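Probable ss-1,3-N-acetylglucosaminyltransferase (Staphylococcus aureus subsp. aureus N315, PDB 6H21) is probably a glycosyltransferase of family 2 with a GT-A fold, modelled with uridine-diphosphate-N-acetylglucosamine and manganese. Local coordinates at residues L172-F178 against F202-L207; S41-M47 against L115-E121. One frame throughout, in Å; residues are numbered along the deposited sequence.

Interaction 1. Residues L172-F178 against F202-L207; sequences LSVLKMF and FTIEFL
Phe-178 meets Phe-202 over one face of its ring and Phe-206 at its edge, and the three form an aromatic cluster in the interior of the GT-A fold. The cluster joins strand 177-179 to helix 198-207. Both pairs are T-shaped. The edge of Phe-202 points at the face of Phe-178, with CE1 of Phe-202 3.9 Å from CE2 of Phe-178 and the planes at 82°. Phe-178 in turn presents its own edge to Phe-206. Its CD2 lies over the centre of the Phe-206 ring, 3.5 Å from Phe-206 CG, and the planes meet at 80°. Ile-183 of helix 180-185 touches all three phenylalanines.

Aliphatic contacts extend the buried surface. Leu-172 divides its two methyls: CD1 meets Ile-204 CD1 at 4.1 Å, while CD2 meets Thr-203 CG2 at 3.8 Å and also touches Leu-207. Val-174 turns CG1 to Phe-202 CD1, 3.8 Å away.

The polar part is small. Ser-173 OG accepts from Leu-175 N in an ST turn, and both residues line the pocket of uridine-diphosphate-N-acetylglucosamine. Lys-176 NZ donates to Ser-173 O at 2.8 Å. One hydrogen bond joins the segments. With OG1 anti to its carbonyl carbon (chi1 -60°), Thr-203 directs the hydroxyl at Leu-172 O, 2.9 Å from OG1, and donates from above the carbonyl plane.

Interaction 2. Residues S41-M47 against L115-E121; sequences SVLNQTM and LHERALE
Gln-45 reaches across to the turn before helix 119-129 and crosses Leu-115 and Leu-120 at about a right angle. Its chain bends at chi2 (-64°), which brings the amide up to the backbone of the turn. There OE1 accepts from Leu-120 N at 3.0 Å, nearly straight at 176°. NE2 donates twice, to His-116 O across the contact and to Ser-41 O in its own segment, both at 2.9 Å and both near the amide plane. His-116 O also accepts from Ala-119 N, which comes from the opposite face of its carbonyl.

Ser-41 OG accepts from Leu-115 N at 3.0 Å and also bonds to Thr-38 O. Thr-46 lies across Glu-121, with OG1 3.4 Å from Glu-121 CB, and its backbone N donates to Glu-117 O at 2.8 Å. Met-47 runs obliquely past Glu-121 and bends at chi3 to bring CE to Leu-120 CB at 4.2 Å. His-116 ND1 accepts from Arg-118 N, a capping bond at the turn that leads into helix 119-129.

A water donates a hydrogen bond to Gln-45 OE1 and accepts from Met-47 N and Glu-121 N. With both ends of its amide bonded, Gln-45 is fixed in rotation and ties the end of helix 35-43 to the start of helix 119-129.

The centre of interaction 1 lies about 5 Å from the centre of the chain, that of interaction 2 about 21 Å. Interaction 1 is buried; interaction 2 is partly buried, and several of its residues are exposed. Their chemistry follows this difference. Aromatic and aliphatic groups dominate 172-178 against 202-207, whereas 41-47 against 115-121 relies on hydrogen bonds, backbone groups and bridging waters. Interaction 1 includes residues of the ligand pocket; interaction 2 stands back from the ligand and the manganese. They share no helix or strand, but strand 114-115 of interaction 2 and strand 177-179 of interaction 1 belong to the same mixed sheet, connected through strands 222-225 and 134-142. The two contacts also meet directly, where Met-177 CE packs 3.9 Å from Leu-120 O.

Interaction 1. Residues L172-F178 against F202-L207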
ATOM      1  N   LEU C 172     -26.729  19.803   0.169  1.00 32.51           N
ATOM      2  CA  LEU C 172     -26.271  21.032  -0.422  1.00 32.33           C
ATOM      3  C   LEU C 172     -27.053  21.395  -1.692  1.00 32.13           C
ATOM      4  O   LEU C 172     -26.664  22.338  -2.397  1.00 32.43           O
ATOM      5  CB  LEU C 172     -24.781  20.872  -0.720  1.00 32.08           C
ATOM      6  CG  LEU C 172     -23.859  20.952   0.486  1.00 32.24           C
ATOM      7  CD1 LEU C 172     -22.418  20.769   0.044  1.00 32.06           C
ATOM      8  CD2 LEU C 172     -24.036  22.251   1.253  1.00 32.59           C
ATOM      9  N   SER C 173     -28.176  20.730  -1.964  1.00 32.11           N
ATOM     10  CA  SER C 173     -29.063  21.172  -3.066  1.00 32.24           C
ATOM     11  C   SER C 173     -29.592  22.571  -2.726  1.00 32.38           C
ATOM     12  O   SER C 173     -29.619  22.963  -1.562  1.00 32.44           O
ATOM     13  CB  SER C 173     -30.210  20.219  -3.317  1.00 32.62           C
ATOM     14  OG  SER C 173     -31.287  20.459  -2.423  1.00 32.67           O
ATOM     15  N   VAL C 174     -30.052  23.294  -3.744  1.00 32.48           N
ATOM     16  CA  VAL C 174     -30.664  24.591  -3.545  1.00 32.74           C
ATOM     17  C   VAL C 174     -32.186  24.463  -3.373  1.00 32.88           C
ATOM     18  O   VAL C 174     -32.891  25.495  -3.420  1.00 33.25           O
ATOM     19  CB  VAL C 174     -30.312  25.541  -4.701  1.00 33.03           C
ATOM     20  CG1 VAL C 174     -28.806  25.717  -4.803  1.00 32.91           C
ATOM     21  CG2 VAL C 174     -30.910  25.066  -6.014  1.00 33.28           C
ATOM     22  N   LEU C 175     -32.689  23.240  -3.127  1.00 32.66           N
ATOM     23  CA  LEU C 175     -34.137  23.013  -3.027  1.00 32.98           C
ATOM     24  C   LEU C 175     -34.612  23.293  -1.587  1.00 33.21           C
ATOM     25  O   LEU C 175     -34.997  22.403  -0.819  1.00 33.33           O
ATOM     26  CB  LEU C 175     -34.447  21.600  -3.517  1.00 32.95           C
ATOM     27  CG  LEU C 175     -33.832  21.265  -4.875  1.00 32.76           C
ATOM     28  CD1 LEU C 175     -34.097  19.823  -5.246  1.00 33.02           C
ATOM     29  CD2 LEU C 175     -34.342  22.205  -5.971  1.00 33.00           C
ATOM     30  N   LYS C 176     -34.590  24.588  -1.266  1.00 33.39           N
ATOM     31  CA  LYS C 176     -34.619  25.128   0.084  1.00 33.78           C
ATOM     32  C   LYS C 176     -35.149  26.566   0.022  1.00 34.30           C
ATOM     33  O   LYS C 176     -35.249  27.148  -1.061  1.00 34.26           O
ATOM     34  CB  LYS C 176     -33.198  25.145   0.663  1.00 33.53           C
ATOM     35  CG  LYS C 176     -32.551  23.778   0.865  1.00 33.25           C
ATOM     36  CD  LYS C 176     -31.104  23.860   1.276  1.00 32.95           C
ATOM     37  CE  LYS C 176     -30.521  22.529   1.704  1.00 32.85           C
ATOM     38  NZ  LYS C 176     -30.553  21.506   0.625  1.00 32.55           N
ATOM     39  N   MET C 177     -35.425  27.154   1.187  1.00 34.94           N
ATOM     40  CA  MET C 177     -35.912  28.537   1.262  1.00 35.61           C
ATOM     41  C   MET C 177     -34.770  29.446   1.752  1.00 35.95           C
ATOM     42  O   MET C 177     -34.285  29.301   2.844  1.00 36.01           O
ATOM     43  CB  MET C 177     -37.134  28.626   2.183  1.00 36.19           C
ATOM     44  CG  MET C 177     -37.742  30.010   2.257  1.00 36.92           C
ATOM     45  SD  MET C 177     -39.323  30.054   3.140  1.00 37.66           S
ATOM     46  CE  MET C 177     -40.351  29.091   2.034  1.00 37.22           C
ATOM     47  N   PHE C 178     -34.361  30.389   0.895  1.00 36.32           N
ATOM     48  CA  PHE C 178     -33.227  31.285   1.090  1.00 36.92           C
ATOM     49  C   PHE C 178     -33.701  32.742   1.244  1.00 38.15           C
ATOM     50  O   PHE C 178     -34.451  33.212   0.443  1.00 38.37           O
ATOM     51  CB  PHE C 178     -32.317  31.263  -0.141  1.00 36.43           C
ATOM     52  CG  PHE C 178     -31.577  29.983  -0.440  1.00 35.55           C
ATOM     53  CD1 PHE C 178     -32.159  28.979  -1.200  1.00 35.07           C
ATOM     54  CD2 PHE C 178     -30.266  29.818  -0.032  1.00 35.35           C
ATOM     55  CE1 PHE C 178     -31.457  27.829  -1.515  1.00 34.46           C
ATOM     56  CE2 PHE C 178     -29.570  28.661  -0.346  1.00 34.72           C
ATOM     57  CZ  PHE C 178     -30.165  27.671  -1.088  1.00 34.23           C
ATOM     58  N   PHE C 202     -23.349  27.335  -4.818  1.00 34.09           N
ATOM     59  CA  PHE C 202     -24.322  28.359  -4.463  1.00 34.54           C
ATOM     60  C   PHE C 202     -24.715  28.214  -2.985  1.00 34.30           C
ATOM     61  O   PHE C 202     -24.686  29.185  -2.260  1.00 34.62           O
ATOM     62  CB  PHE C 202     -25.548  28.299  -5.375  1.00 34.82           C
ATOM     63  CG  PHE C 202     -26.589  29.348  -5.074  1.00 35.33           C
ATOM     64  CD1 PHE C 202     -27.497  29.162  -4.041  1.00 35.16           C
ATOM     65  CD2 PHE C 202     -26.639  30.527  -5.801  1.00 36.00           C
ATOM     66  CE1 PHE C 202     -28.451  30.125  -3.756  1.00 35.76           C
ATOM     67  CE2 PHE C 202     -27.589  31.489  -5.515  1.00 36.85           C
ATOM     68  CZ  PHE C 202     -28.490  31.293  -4.488  1.00 36.76           C
ATOM     69  N   THR C 203     -25.064  26.996  -2.548  1.00 33.61           N
ATOM     70  CA  THR C 203     -25.480  26.772  -1.166  1.00 33.67           C
ATOM     71  C   THR C 203     -24.333  27.079  -0.190  1.00 34.02           C
ATOM     72  O   THR C 203     -24.562  27.728   0.845  1.00 34.44           O
ATOM     73  CB  THR C 203     -26.032  25.359  -0.957  1.00 33.22           C
ATOM     74  OG1 THR C 203     -27.162  25.179  -1.813  1.00 33.30           O
ATOM     75  CG2 THR C 203     -26.448  25.107   0.473  1.00 33.42           C
ATOM     76  N   ILE C 204     -23.108  26.653  -0.522  1.00 33.72           N
ATOM     77  CA  ILE C 204     -21.925  26.940   0.300  1.00 34.39           C
ATOM     78  C   ILE C 204     -21.677  28.454   0.381  1.00 35.02           C
ATOM     79  O   ILE C 204     -21.409  28.960   1.474  1.00 35.02           O
ATOM     80  CB  ILE C 204     -20.680  26.197  -0.232  1.00 34.20           C
ATOM     81  CG1 ILE C 204     -20.818  24.678  -0.090  1.00 34.25           C
ATOM     82  CG2 ILE C 204     -19.398  26.741   0.399  1.00 34.38           C
ATOM     83  CD1 ILE C 204     -20.311  24.102   1.209  1.00 34.88           C
ATOM     84  N   GLU C 205     -21.711  29.157  -0.764  1.00 35.82           N
ATOM     85  CA  GLU C 205     -21.526  30.628  -0.791  1.00 37.37           C
ATOM     86  C   GLU C 205     -22.566  31.270   0.135  1.00 37.14           C
ATOM     87  O   GLU C 205     -22.241  32.201   0.891  1.00 37.67           O
ATOM     88  CB  GLU C 205     -21.609  31.202  -2.214  1.00 39.37           C
ATOM     89  CG  GLU C 205     -20.366  30.921  -3.060  1.00 40.73           C
ATOM     90  CD  GLU C 205     -20.264  31.553  -4.452  1.00 43.41           C
ATOM     91  OE1 GLU C 205     -21.304  31.856  -5.069  1.00 44.59           O
ATOM     92  OE2 GLU C 205     -19.120  31.715  -4.941  1.00 48.37           O
ATOM     93  N   PHE C 206     -23.806  30.755   0.100  1.00 36.07           N
ATOM     94  CA  PHE C 206     -24.867  31.277   0.937  1.00 36.21           C
ATOM     95  C   PHE C 206     -24.547  31.033   2.414  1.00 36.01           C
ATOM     96  O   PHE C 206     -24.665  31.955   3.237  1.00 36.71           O
ATOM     97  CB  PHE C 206     -26.222  30.658   0.600  1.00 35.86           C
ATOM     98  CG  PHE C 206     -27.378  31.369   1.247  1.00 36.50           C
ATOM     99  CD1 PHE C 206     -27.783  31.044   2.531  1.00 36.71           C
ATOM    100  CD2 PHE C 206     -28.042  32.389   0.585  1.00 37.06           C
ATOM    101  CE1 PHE C 206     -28.847  31.704   3.125  1.00 37.46           C
ATOM    102  CE2 PHE C 206     -29.101  33.055   1.184  1.00 37.78           C
ATOM    103  CZ  PHE C 206     -29.500  32.717   2.454  1.00 37.94           C
ATOM    104  N   LEU C 207     -24.185  29.789   2.743  1.00 35.06           N
ATOM    105  CA  LEU C 207     -23.883  29.365   4.145  1.00 35.14           C
ATOM    106  C   LEU C 207     -22.751  30.217   4.748  1.00 35.62           C
ATOM    107  O   LEU C 207     -22.804  30.582   5.910  1.00 36.17           O
ATOM    108  CB  LEU C 207     -23.499  27.875   4.173  1.00 34.34           C
ATOM    109  CG  LEU C 207     -24.635  26.880   3.946  1.00 33.96           C
ATOM    110  CD1 LEU C 207     -24.081  25.474   3.752  1.00 33.26           C
ATOM    111  CD2 LEU C 207     -25.630  26.909   5.095  1.00 34.63           C
TER

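Interaction 2. Residues S41-M47 against L115-E121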
ATOM      1  N   SER C  41     -48.965  21.793  -7.749  1.00 39.61           N
ATOM      2  CA  SER C  41     -48.457  21.641  -6.384  1.00 39.14           C
ATOM      3  C   SER C  41     -48.053  23.006  -5.807  1.00 38.64           C
ATOM      4  O   SER C  41     -48.141  23.196  -4.601  1.00 38.64           O
ATOM      5  CB  SER C  41     -47.334  20.617  -6.292  1.00 38.86           C
ATOM      6  OG  SER C  41     -46.059  21.180  -6.573  1.00 38.06           O
ATOM      7  N   VAL C  42     -47.625  23.943  -6.659  1.00 38.37           N
ATOM      8  CA  VAL C  42     -47.267  25.291  -6.192  1.00 38.39           C
ATOM      9  C   VAL C  42     -48.519  26.161  -6.018  1.00 39.08           C
ATOM     10  O   VAL C  42     -48.595  26.970  -5.085  1.00 39.08           O
ATOM     11  CB  VAL C  42     -46.268  25.995  -7.121  1.00 38.17           C
ATOM     12  CG1 VAL C  42     -45.937  27.395  -6.613  1.00 38.12           C
ATOM     13  CG2 VAL C  42     -45.007  25.177  -7.290  1.00 37.78           C
ATOM     14  N   LEU C  43     -49.496  26.022  -6.917  1.00 39.75           N
ATOM     15  CA  LEU C  43     -50.676  26.878  -6.865  1.00 40.53           C
ATOM     16  C   LEU C  43     -51.632  26.459  -5.737  1.00 41.31           C
ATOM     17  O   LEU C  43     -52.433  27.291  -5.298  1.00 41.54           O
ATOM     18  CB  LEU C  43     -51.366  26.890  -8.233  1.00 40.98           C
ATOM     19  CG  LEU C  43     -50.573  27.604  -9.326  1.00 40.92           C
ATOM     20  CD1 LEU C  43     -51.395  27.738 -10.592  1.00 41.75           C
ATOM     21  CD2 LEU C  43     -50.093  28.971  -8.860  1.00 40.75           C
ATOM     22  N   ASN C  44     -51.506  25.223  -5.233  1.00 41.86           N
ATOM     23  CA  ASN C  44     -52.393  24.685  -4.178  1.00 42.90           C
ATOM     24  C   ASN C  44     -51.691  24.744  -2.807  1.00 42.63           C
ATOM     25  O   ASN C  44     -51.786  23.826  -1.996  1.00 44.09           O
ATOM     26  CB  ASN C  44     -52.878  23.275  -4.542  1.00 43.89           C
ATOM     27  CG  ASN C  44     -53.752  23.248  -5.786  1.00 45.42           C
ATOM     28  OD1 ASN C  44     -54.420  24.231  -6.124  1.00 46.45           O
ATOM     29  ND2 ASN C  44     -53.783  22.116  -6.478  1.00 46.71           N
ATOM     30  N   GLN C  45     -51.053  25.867  -2.494  1.00 41.87           N
ATOM     31  CA  GLN C  45     -50.389  26.034  -1.192  1.00 41.56           C
ATOM     32  C   GLN C  45     -51.398  26.519  -0.143  1.00 42.40           C
ATOM     33  O   GLN C  45     -52.371  27.190  -0.469  1.00 42.63           O
ATOM     34  CB  GLN C  45     -49.227  27.023  -1.308  1.00 40.76           C
ATOM     35  CG  GLN C  45     -48.024  26.462  -2.047  1.00 39.97           C
ATOM     36  CD  GLN C  45     -47.415  25.298  -1.302  1.00 39.82           C
ATOM     37  OE1 GLN C  45     -47.001  25.431  -0.150  1.00 39.64           O
ATOM     38  NE2 GLN C  45     -47.376  24.146  -1.952  1.00 39.39           N
ATOM     39  N   THR C  46     -51.132  26.214   1.131  1.00 42.64           N
ATOM     40  CA  THR C  46     -51.923  26.758   2.231  1.00 43.44           C
ATOM     41  C   THR C  46     -51.638  28.248   2.428  1.00 43.62           C
ATOM     42  O   THR C  46     -52.492  28.960   2.926  1.00 44.10           O
ATOM     43  CB  THR C  46     -51.667  26.017   3.540  1.00 43.81           C
ATOM     44  OG1 THR C  46     -50.267  26.090   3.816  1.00 43.78           O
ATOM     45  CG2 THR C  46     -52.146  24.587   3.458  1.00 44.18           C
ATOM     46  N   MET C  47     -50.439  28.704   2.045  1.00 43.36           N
ATOM     47  CA  MET C  47     -50.113  30.123   2.075  1.00 43.69           C
ATOM     48  C   MET C  47     -51.097  30.885   1.179  1.00 44.11           C
ATOM     49  O   MET C  47     -51.453  30.420   0.100  1.00 43.50           O
ATOM     50  CB  MET C  47     -48.692  30.413   1.591  1.00 43.03           C
ATOM     51  CG  MET C  47     -48.368  31.899   1.539  1.00 43.44           C
ATOM     52  SD  MET C  47     -46.612  32.231   1.236  1.00 43.19           S
ATOM     53  CE  MET C  47     -45.926  31.802   2.832  1.00 43.27           C
ATOM     54  N   LEU C 115     -44.185  20.208  -4.390  1.00 37.43           N
ATOM     55  CA  LEU C 115     -44.286  20.796  -3.050  1.00 37.38           C
ATOM     56  C   LEU C 115     -45.456  20.155  -2.291  1.00 38.27           C
ATOM     57  O   LEU C 115     -46.534  19.938  -2.850  1.00 38.79           O
ATOM     58  CB  LEU C 115     -44.512  22.306  -3.163  1.00 37.20           C
ATOM     59  CG  LEU C 115     -43.328  23.141  -3.633  1.00 36.55           C
ATOM     60  CD1 LEU C 115     -43.622  24.620  -3.446  1.00 36.59           C
ATOM     61  CD2 LEU C 115     -42.053  22.755  -2.890  1.00 36.23           C
ATOM     62  N   HIS C 116     -45.234  19.858  -1.009  1.00 38.61           N
ATOM     63  CA  HIS C 116     -46.316  19.647  -0.056  1.00 39.70           C
ATOM     64  C   HIS C 116     -47.153  20.937   0.014  1.00 39.86           C
ATOM     65  O   HIS C 116     -46.624  22.035  -0.090  1.00 39.09           O
ATOM     66  CB  HIS C 116     -45.711  19.216   1.285  1.00 39.95           C
ATOM     67  CG  HIS C 116     -46.687  18.673   2.263  1.00 41.07           C
ATOM     68  ND1 HIS C 116     -47.573  19.488   2.943  1.00 41.60           N
ATOM     69  CD2 HIS C 116     -46.904  17.416   2.704  1.00 41.98           C
ATOM     70  CE1 HIS C 116     -48.313  18.743   3.743  1.00 42.63           C
ATOM     71  NE2 HIS C 116     -47.908  17.468   3.623  1.00 42.84           N
ATOM     72  N   GLU C 117     -48.470  20.802   0.206  1.00 41.20           N
ATOM     73  CA  GLU C 117     -49.380  21.976   0.233  1.00 41.85           C
ATOM     74  C   GLU C 117     -49.001  22.945   1.365  1.00 41.61           C
ATOM     75  O   GLU C 117     -49.284  24.136   1.253  1.00 41.69           O
ATOM     76  CB  GLU C 117     -50.854  21.550   0.320  1.00 43.51           C
ATOM     77  CG  GLU C 117     -51.234  20.820   1.606  1.00 45.27           C
ATOM     78  CD  GLU C 117     -52.707  20.418   1.709  1.00 47.52           C
ATOM     79  OE1 GLU C 117     -53.404  20.378   0.668  1.00 49.00           O
ATOM     80  OE2 GLU C 117     -53.163  20.133   2.830  1.00 50.09           O
ATOM     81  N   ARG C 118     -48.353  22.452   2.427  1.00 41.47           N
ATOM     82  CA  ARG C 118     -47.998  23.275   3.597  1.00 41.80           C
ATOM     83  C   ARG C 118     -46.587  23.874   3.497  1.00 40.81           C
ATOM     84  O   ARG C 118     -46.195  24.659   4.392  1.00 40.87           O
ATOM     85  CB  ARG C 118     -48.069  22.446   4.880  1.00 42.93           C
ATOM     86  CG  ARG C 118     -49.460  21.934   5.213  1.00 44.28           C
ATOM     87  CD  ARG C 118     -49.455  21.131   6.500  1.00 45.71           C
ATOM     88  NE  ARG C 118     -49.007  21.980   7.601  1.00 46.56           N
ATOM     89  CZ  ARG C 118     -49.807  22.692   8.397  1.00 47.62           C
ATOM     90  NH1 ARG C 118     -51.120  22.515   8.376  1.00 48.22           N
ATOM     91  NH2 ARG C 118     -49.275  23.568   9.228  1.00 48.26           N
ATOM     92  N   ALA C 119     -45.851  23.534   2.426  1.00 39.69           N
ATOM     93  CA  ALA C 119     -44.429  23.852   2.283  1.00 39.00           C
ATOM     94  C   ALA C 119     -44.157  25.338   2.518  1.00 38.87           C
ATOM     95  O   ALA C 119     -43.380  25.675   3.398  1.00 38.79           O
ATOM     96  CB  ALA C 119     -43.909  23.421   0.928  1.00 38.27           C
ATOM     97  N   LEU C 120     -44.760  26.218   1.714  1.00 38.94           N
ATOM     98  CA  LEU C 120     -44.354  27.625   1.740  1.00 39.23           C
ATOM     99  C   LEU C 120     -44.723  28.250   3.092  1.00 40.24           C
ATOM    100  O   LEU C 120     -43.920  28.968   3.668  1.00 40.30           O
ATOM    101  CB  LEU C 120     -44.994  28.390   0.577  1.00 39.29           C
ATOM    102  CG  LEU C 120     -44.557  27.998  -0.837  1.00 38.89           C
ATOM    103  CD1 LEU C 120     -45.003  29.056  -1.833  1.00 38.99           C
ATOM    104  CD2 LEU C 120     -43.048  27.789  -0.929  1.00 38.65           C
ATOM    105  N   GLU C 121     -45.928  27.947   3.591  1.00 41.36           N
ATOM    106  CA  GLU C 121     -46.462  28.556   4.829  1.00 42.81           C
ATOM    107  C   GLU C 121     -45.610  28.130   6.035  1.00 42.49           C
ATOM    108  O   GLU C 121     -45.149  28.982   6.784  1.00 42.84           O
ATOM    109  CB  GLU C 121     -47.942  28.199   5.016  1.00 44.46           C
ATOM    110  CG  GLU C 121     -48.574  28.788   6.278  1.00 46.67           C
ATOM    111  CD  GLU C 121     -49.010  30.252   6.242  1.00 48.42           C
ATOM    112  OE1 GLU C 121     -48.672  30.979   5.261  1.00 49.33           O
ATOM    113  OE2 GLU C 121     -49.718  30.675   7.193  1.00 50.62           O
TER
HETATM  114  O   HOH W   1     -49.361  21.397  -3.194  1.00 40.11           O
HETATM  115  O   HOH W   2     -48.046  26.598   2.062  1.00 32.10           O